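Local coordinates for FHA domain-containing protein DDL (Arabidopsis thaliana, PDB 3VPY) that probably recognises phosphothreonine on Dicer-like 1 through its forkhead-associated domain, and so takes part in protein binding in Arabidopsis, at residues Y20-G25 / E125-H130; T96-S101 / E113-K118. All blocks are in the same frame, centred on the assembly; numbering follows the deposited sequence.

Contact 1: residues Y20-G25 / E125-H130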
loop_
_atom_site.group_PDB
_atom_site.type_symbol
_atom_site.label_atom_id
_atom_site.label_comp_id
_atom_site.label_asym_id
_atom_site.label_seq_id
_atom_site.Cartn_x
_atom_site.Cartn_y
_atom_site.Cartn_z
ATOM N N TYR A 20 -2.200 6.907 -6.242
ATOM C CA TYR A 20 -2.870 7.534 -7.377
ATOM C C TYR A 20 -4.025 6.649 -7.804
ATOM O O TYR A 20 -3.900 5.427 -7.831
ATOM C CB TYR A 20 -1.869 7.751 -8.514
ATOM C CG TYR A 20 -0.906 8.876 -8.194
ATOM C CD1 TYR A 20 -1.111 10.146 -8.720
ATOM C CD2 TYR A 20 0.156 8.693 -7.304
ATOM C CE1 TYR A 20 -0.280 11.186 -8.409
ATOM C CE2 TYR A 20 1.004 9.734 -6.984
ATOM C CZ TYR A 20 0.787 10.982 -7.563
ATOM O OH TYR A 20 1.599 12.047 -7.262
ATOM N N VAL A 21 -5.160 7.275 -8.082
ATOM C CA VAL A 21 -6.381 6.568 -8.449
ATOM C C VAL A 21 -6.733 6.764 -9.925
ATOM O O VAL A 21 -6.590 7.871 -10.483
ATOM C CB VAL A 21 -7.549 7.118 -7.624
ATOM C CG1 VAL A 21 -8.841 6.276 -7.841
ATOM C CG2 VAL A 21 -7.170 7.182 -6.138
ATOM N N PHE A 22 -7.239 5.695 -10.534
ATOM C CA PHE A 22 -7.744 5.757 -11.899
ATOM C C PHE A 22 -9.194 5.310 -11.866
ATOM O O PHE A 22 -9.549 4.360 -11.149
ATOM C CB PHE A 22 -6.920 4.875 -12.831
ATOM C CG PHE A 22 -5.489 5.299 -12.924
ATOM C CD1 PHE A 22 -5.076 6.171 -13.915
ATOM C CD2 PHE A 22 -4.573 4.893 -11.957
ATOM C CE1 PHE A 22 -3.749 6.586 -13.995
ATOM C CE2 PHE A 22 -3.253 5.322 -12.015
ATOM C CZ PHE A 22 -2.840 6.157 -13.049
ATOM N N LYS A 23 -10.027 6.023 -12.611
ATOM C CA LYS A 23 -11.425 5.664 -12.808
ATOM C C LYS A 23 -11.575 5.470 -14.311
ATOM O O LYS A 23 -11.406 6.426 -15.077
ATOM C CB LYS A 23 -12.307 6.813 -12.295
ATOM C CG LYS A 23 -13.783 6.734 -12.586
ATOM C CD LYS A 23 -14.475 7.856 -11.811
ATOM C CE LYS A 23 -15.987 7.750 -11.849
ATOM N NZ LYS A 23 -16.594 8.621 -10.787
ATOM N N ASP A 24 -11.890 4.235 -14.724
ATOM C CA ASP A 24 -11.960 3.883 -16.138
ATOM C C ASP A 24 -10.699 4.340 -16.881
ATOM O O ASP A 24 -10.784 4.865 -17.997
ATOM C CB ASP A 24 -13.232 4.479 -16.778
ATOM C CG ASP A 24 -14.515 3.945 -16.151
ATOM O OD1 ASP A 24 -14.627 2.716 -15.994
ATOM O OD2 ASP A 24 -15.410 4.758 -15.819
ATOM N N GLY A 25 -9.537 4.172 -16.246
ATOM C CA GLY A 25 -8.264 4.437 -16.898
ATOM C C GLY A 25 -7.798 5.884 -16.914
ATOM O O GLY A 25 -6.717 6.177 -17.431
ATOM N N GLU A 125 -8.362 1.503 -10.485
ATOM C CA GLU A 125 -7.054 0.921 -10.225
ATOM C C GLU A 125 -6.241 1.972 -9.515
ATOM O O GLU A 125 -6.558 3.156 -9.574
ATOM C CB GLU A 125 -6.336 0.569 -11.520
ATOM C CG GLU A 125 -7.005 -0.459 -12.383
ATOM C CD GLU A 125 -6.320 -0.516 -13.703
ATOM O OE1 GLU A 125 -6.812 0.151 -14.645
ATOM O OE2 GLU A 125 -5.265 -1.185 -13.774
ATOM N N TYR A 126 -5.187 1.531 -8.854
ATOM C CA TYR A 126 -4.373 2.411 -8.036
ATOM C C TYR A 126 -2.898 2.191 -8.334
ATOM O O TYR A 126 -2.480 1.058 -8.591
ATOM C CB TYR A 126 -4.624 2.155 -6.542
ATOM C CG TYR A 126 -6.074 2.220 -6.148
ATOM C CD1 TYR A 126 -6.602 3.387 -5.591
ATOM C CD2 TYR A 126 -6.927 1.124 -6.362
ATOM C CE1 TYR A 126 -7.936 3.455 -5.224
ATOM C CE2 TYR A 126 -8.270 1.178 -6.013
ATOM C CZ TYR A 126 -8.770 2.358 -5.440
ATOM O OH TYR A 126 -10.097 2.452 -5.094
ATOM N N VAL A 127 -2.122 3.269 -8.311
ATOM C CA VAL A 127 -0.678 3.179 -8.474
ATOM C C VAL A 127 0.026 3.813 -7.271
ATOM O O VAL A 127 -0.294 4.952 -6.877
ATOM C CB VAL A 127 -0.199 3.889 -9.775
ATOM C CG1 VAL A 127 1.322 4.015 -9.803
ATOM C CG2 VAL A 127 -0.682 3.116 -10.990
ATOM N N LEU A 128 0.956 3.059 -6.688
ATOM C CA LEU A 128 1.652 3.474 -5.481
ATOM C C LEU A 128 2.920 4.224 -5.837
ATOM O O LEU A 128 3.707 3.765 -6.655
ATOM C CB LEU A 128 1.993 2.237 -4.642
ATOM C CG LEU A 128 2.667 2.503 -3.306
ATOM C CD1 LEU A 128 1.768 3.300 -2.333
ATOM C CD2 LEU A 128 3.071 1.152 -2.694
ATOM N N LEU A 129 3.110 5.399 -5.237
ATOM C CA LEU A 129 4.330 6.180 -5.461
ATOM C C LEU A 129 4.702 6.926 -4.206
ATOM O O LEU A 129 3.883 7.105 -3.312
ATOM C CB LEU A 129 4.104 7.232 -6.558
ATOM C CG LEU A 129 4.151 6.938 -8.057
ATOM C CD1 LEU A 129 4.168 8.285 -8.819
ATOM C CD2 LEU A 129 5.353 6.068 -8.477
ATOM N N HIS A 130 5.927 7.435 -4.180
ATOM C CA HIS A 130 6.262 8.518 -3.275
ATOM C C HIS A 130 7.144 9.551 -3.972
ATOM O O HIS A 130 7.760 9.261 -5.012
ATOM C CB HIS A 130 6.897 7.993 -1.978
ATOM C CG HIS A 130 8.205 7.292 -2.159
ATOM N ND1 HIS A 130 9.382 7.966 -2.409
ATOM C CD2 HIS A 130 8.538 5.984 -2.048
ATOM C CE1 HIS A 130 10.376 7.099 -2.490
ATOM N NE2 HIS A 130 9.891 5.889 -2.276
HETATM O O HOH W 1 -9.091 2.427 -14.107
#
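F22 reaches across to V127 through one corner of its ring: CE2 lies 3.5 Å from V127 CG2, the two side chains running obliquely past each other. CG of F22 stands anti to its own carbonyl carbon (chi1 -62°), which starts the ring off beside the backbone N, and the E125 carbonyl oxygen sits at the ring edge, in its plane. An alanine in place of F22 would probably leave V127 CG2 without its aromatic neighbour and open a gap on this face of the sheet. Further along the same face, Y20 CE2 meets L129 CD1 at 3.9 Å, the side chains crossing at about a right angle. On the other face V21 and Y126 lie side by side, V21 CG2 being 3.9 Å from Y126 CD1, and V21 also touches L28 and L32 of the next strand, 26-33. The backbones hold this in register: Y20 and V127 exchange two hydrogen bonds, F22 N gives one to E125 O at 2.8 Å, and E125 N returns a longer one to F22 O at 3.2 Å. Where the pairing ends, a water bridges G25 N and E125 OE1. This is antiparallel pairing of the chain's first and last strands, neighbours inside one sheet of the FHA beta-sandwich.

Contact 2: residues T96-S101 / E113-K118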
loop_
_atom_site.group_PDB
_atom_site.type_symbol
_atom_site.label_atom_id
_atom_site.label_comp_id
_atom_site.label_asym_id
_atom_site.label_seq_id
_atom_site.Cartn_x
_atom_site.Cartn_y
_atom_site.Cartn_z
ATOM N N THR A 96 -7.490 -9.706 -4.761
ATOM C CA THR A 96 -6.732 -8.473 -4.869
ATOM C C THR A 96 -5.573 -8.756 -5.800
ATOM O O THR A 96 -4.916 -9.788 -5.653
ATOM C CB THR A 96 -6.188 -8.036 -3.493
ATOM O OG1 THR A 96 -7.293 -7.689 -2.647
ATOM C CG2 THR A 96 -5.247 -6.811 -3.607
ATOM N N TYR A 97 -5.326 -7.839 -6.738
ATOM C CA TYR A 97 -4.295 -8.015 -7.787
ATOM C C TYR A 97 -3.188 -6.986 -7.642
ATOM O O TYR A 97 -3.461 -5.803 -7.460
ATOM C CB TYR A 97 -4.920 -7.847 -9.175
ATOM C CG TYR A 97 -5.976 -8.861 -9.489
ATOM C CD1 TYR A 97 -5.676 -9.996 -10.231
ATOM C CD2 TYR A 97 -7.292 -8.686 -9.055
ATOM C CE1 TYR A 97 -6.638 -10.942 -10.525
ATOM C CE2 TYR A 97 -8.280 -9.639 -9.349
ATOM C CZ TYR A 97 -7.944 -10.762 -10.093
ATOM O OH TYR A 97 -8.908 -11.696 -10.410
ATOM N N ILE A 98 -1.935 -7.448 -7.693
ATOM C CA ILE A 98 -0.795 -6.543 -7.741
ATOM C C ILE A 98 -0.166 -6.778 -9.098
ATOM O O ILE A 98 0.200 -7.912 -9.439
ATOM C CB ILE A 98 0.272 -6.870 -6.675
ATOM C CG1 ILE A 98 -0.294 -6.877 -5.261
ATOM C CG2 ILE A 98 1.457 -5.888 -6.750
ATOM C CD1 ILE A 98 0.756 -7.458 -4.274
ATOM N N ASN A 99 -0.048 -5.722 -9.887
ATOM C CA ASN A 99 0.521 -5.874 -11.239
ATOM C C ASN A 99 -0.137 -7.014 -12.027
ATOM O O ASN A 99 0.540 -7.865 -12.644
ATOM C CB ASN A 99 2.056 -6.013 -11.137
ATOM C CG ASN A 99 2.689 -4.821 -10.422
ATOM O OD1 ASN A 99 2.287 -3.683 -10.641
ATOM N ND2 ASN A 99 3.630 -5.084 -9.539
ATOM N N GLU A 100 -1.466 -7.027 -11.994
ATOM C CA GLU A 100 -2.302 -7.970 -12.735
ATOM C C GLU A 100 -2.324 -9.427 -12.257
ATOM O O GLU A 100 -3.019 -10.259 -12.848
ATOM C CB GLU A 100 -2.002 -7.876 -14.239
ATOM C CG GLU A 100 -2.447 -6.539 -14.837
ATOM C CD GLU A 100 -3.958 -6.477 -15.057
ATOM O OE1 GLU A 100 -4.488 -7.266 -15.877
ATOM O OE2 GLU A 100 -4.622 -5.632 -14.419
ATOM N N SER A 101 -1.617 -9.732 -11.175
ATOM C CA SER A 101 -1.577 -11.094 -10.650
ATOM C C SER A 101 -2.190 -11.135 -9.244
ATOM O O SER A 101 -1.823 -10.304 -8.402
ATOM C CB SER A 101 -0.121 -11.587 -10.616
ATOM O OG SER A 101 -0.035 -12.870 -10.014
ATOM N N GLU A 113 7.216 1.170 -5.220
ATOM C CA GLU A 113 6.872 2.287 -6.112
ATOM C C GLU A 113 6.539 1.734 -7.499
ATOM O O GLU A 113 7.254 0.856 -8.026
ATOM C CB GLU A 113 8.063 3.228 -6.300
ATOM C CG GLU A 113 8.512 4.004 -5.118
ATOM C CD GLU A 113 9.683 4.905 -5.525
ATOM O OE1 GLU A 113 10.387 4.570 -6.488
ATOM O OE2 GLU A 113 9.878 5.948 -4.912
ATOM N N LYS A 114 5.464 2.278 -8.076
ATOM C CA LYS A 114 4.974 1.960 -9.416
ATOM C C LYS A 114 4.108 0.722 -9.496
ATOM O O LYS A 114 3.561 0.415 -10.564
ATOM C CB LYS A 114 6.101 1.911 -10.467
ATOM C CG LYS A 114 6.874 3.209 -10.580
ATOM C CD LYS A 114 8.010 3.074 -11.578
ATOM C CE LYS A 114 8.871 4.327 -11.552
ATOM N NZ LYS A 114 9.833 4.349 -12.684
ATOM N N ASP A 115 3.914 0.030 -8.365
ATOM C CA ASP A 115 2.988 -1.090 -8.363
ATOM C C ASP A 115 1.581 -0.628 -8.711
ATOM O O ASP A 115 1.148 0.435 -8.254
ATOM C CB ASP A 115 2.917 -1.757 -6.991
ATOM C CG ASP A 115 4.050 -2.733 -6.741
ATOM O OD1 ASP A 115 4.781 -3.074 -7.686
ATOM O OD2 ASP A 115 4.169 -3.172 -5.575
ATOM N N THR A 116 0.862 -1.446 -9.476
ATOM C CA THR A 116 -0.555 -1.194 -9.717
ATOM C C THR A 116 -1.380 -2.178 -8.916
ATOM O O THR A 116 -1.106 -3.369 -8.905
ATOM C CB THR A 116 -0.908 -1.329 -11.196
ATOM O OG1 THR A 116 -0.084 -0.429 -11.947
ATOM C CG2 THR A 116 -2.371 -0.978 -11.420
ATOM N N ILE A 117 -2.402 -1.663 -8.271
ATOM C CA ILE A 117 -3.270 -2.454 -7.413
ATOM C C ILE A 117 -4.695 -2.374 -7.925
ATOM O O ILE A 117 -5.172 -1.292 -8.289
ATOM C CB ILE A 117 -3.213 -1.906 -5.987
ATOM C CG1 ILE A 117 -1.761 -1.942 -5.494
ATOM C CG2 ILE A 117 -4.118 -2.705 -5.071
ATOM C CD1 ILE A 117 -1.532 -1.166 -4.217
ATOM N N LYS A 118 -5.376 -3.513 -7.919
ATOM C CA LYS A 118 -6.791 -3.565 -8.314
ATOM C C LYS A 118 -7.521 -4.495 -7.374
ATOM O O LYS A 118 -7.005 -5.576 -7.058
ATOM C CB LYS A 118 -6.932 -4.091 -9.736
ATOM C CG LYS A 118 -8.368 -4.138 -10.261
ATOM C CD LYS A 118 -8.404 -4.930 -11.557
ATOM C CE LYS A 118 -9.706 -4.794 -12.272
ATOM N NZ LYS A 118 -9.476 -4.893 -13.760
HETATM O O HOH W 2 2.573 -1.603 -12.388
HETATM O O HOH W 3 -3.120 -5.075 -10.752
#
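N99 and D115 meet just beyond the end of an antiparallel strand pair in the FHA beta-sandwich, where strand 96-98 runs into a type I' turn from I98 to S101. The strands are joined by a two-way pair of hydrogen bonds between Y97 and K118, then by N99 N to T116 O at 2.8 Å. Between them I98 and I117 form a non-hydrogen-bonded pair, their side chains on the inner face, where both touch I87 of strand 79-89 and L111. I98 CG2 also comes to 4.0 Å from D115 OD2, an oxygen held by the backbone N of F112. T96 lies on the packed side as well, its OG1 hydrogen-bonded to D89.

The Y97 and K118 face is looser and more polar. The K118 carbonyl oxygen lies at the edge of the Y97 ring, in its plane, while E100 OE2 and K118 NZ stay 5.0 Å apart, so any attraction between these charges is probably modest. Water takes part here: one molecule accepts from E100 N and can donate to T116 O, and another joins N99 OD1, K114 O and T116 OG1.

N99 extends the pairing with its side chain. CG lies beside its own backbone N (chi1 -57°), and OD1 accepts from T116 N at 2.9 Å, a nearly straight bond. Because OD1 faces the N-H of T116 and ND2 faces the D115 carboxylate, the flip of the amide is fixed; a water also donates to OD1. ND2 donates in the amide plane to D115 OD1 at 3.0 Å, reaching that oxygen from above the carboxylate plane.

Contact 1 and contact 2 belong to one antiparallel sheet and meet at its middle, where strands 116-119 and 124-129 are neighbours: the Y126 carbonyl oxygen probably accepts from I117 N, and that of L128 from K114 N. Both are partly buried, with V21 and Y126 in contact 1 and T96, D115 and I117 in contact 2 as buried members. Their other faces differ. Contact 1 carries mainly aromatic and aliphatic groups there, with E125 and a water at one end, whereas contact 2 has Y97 beside charged groups, an asparagine and waters as its strand gives way to a turn. Contact 1 joins strands far apart in sequence, and contact 2 is nested within the loop it closes.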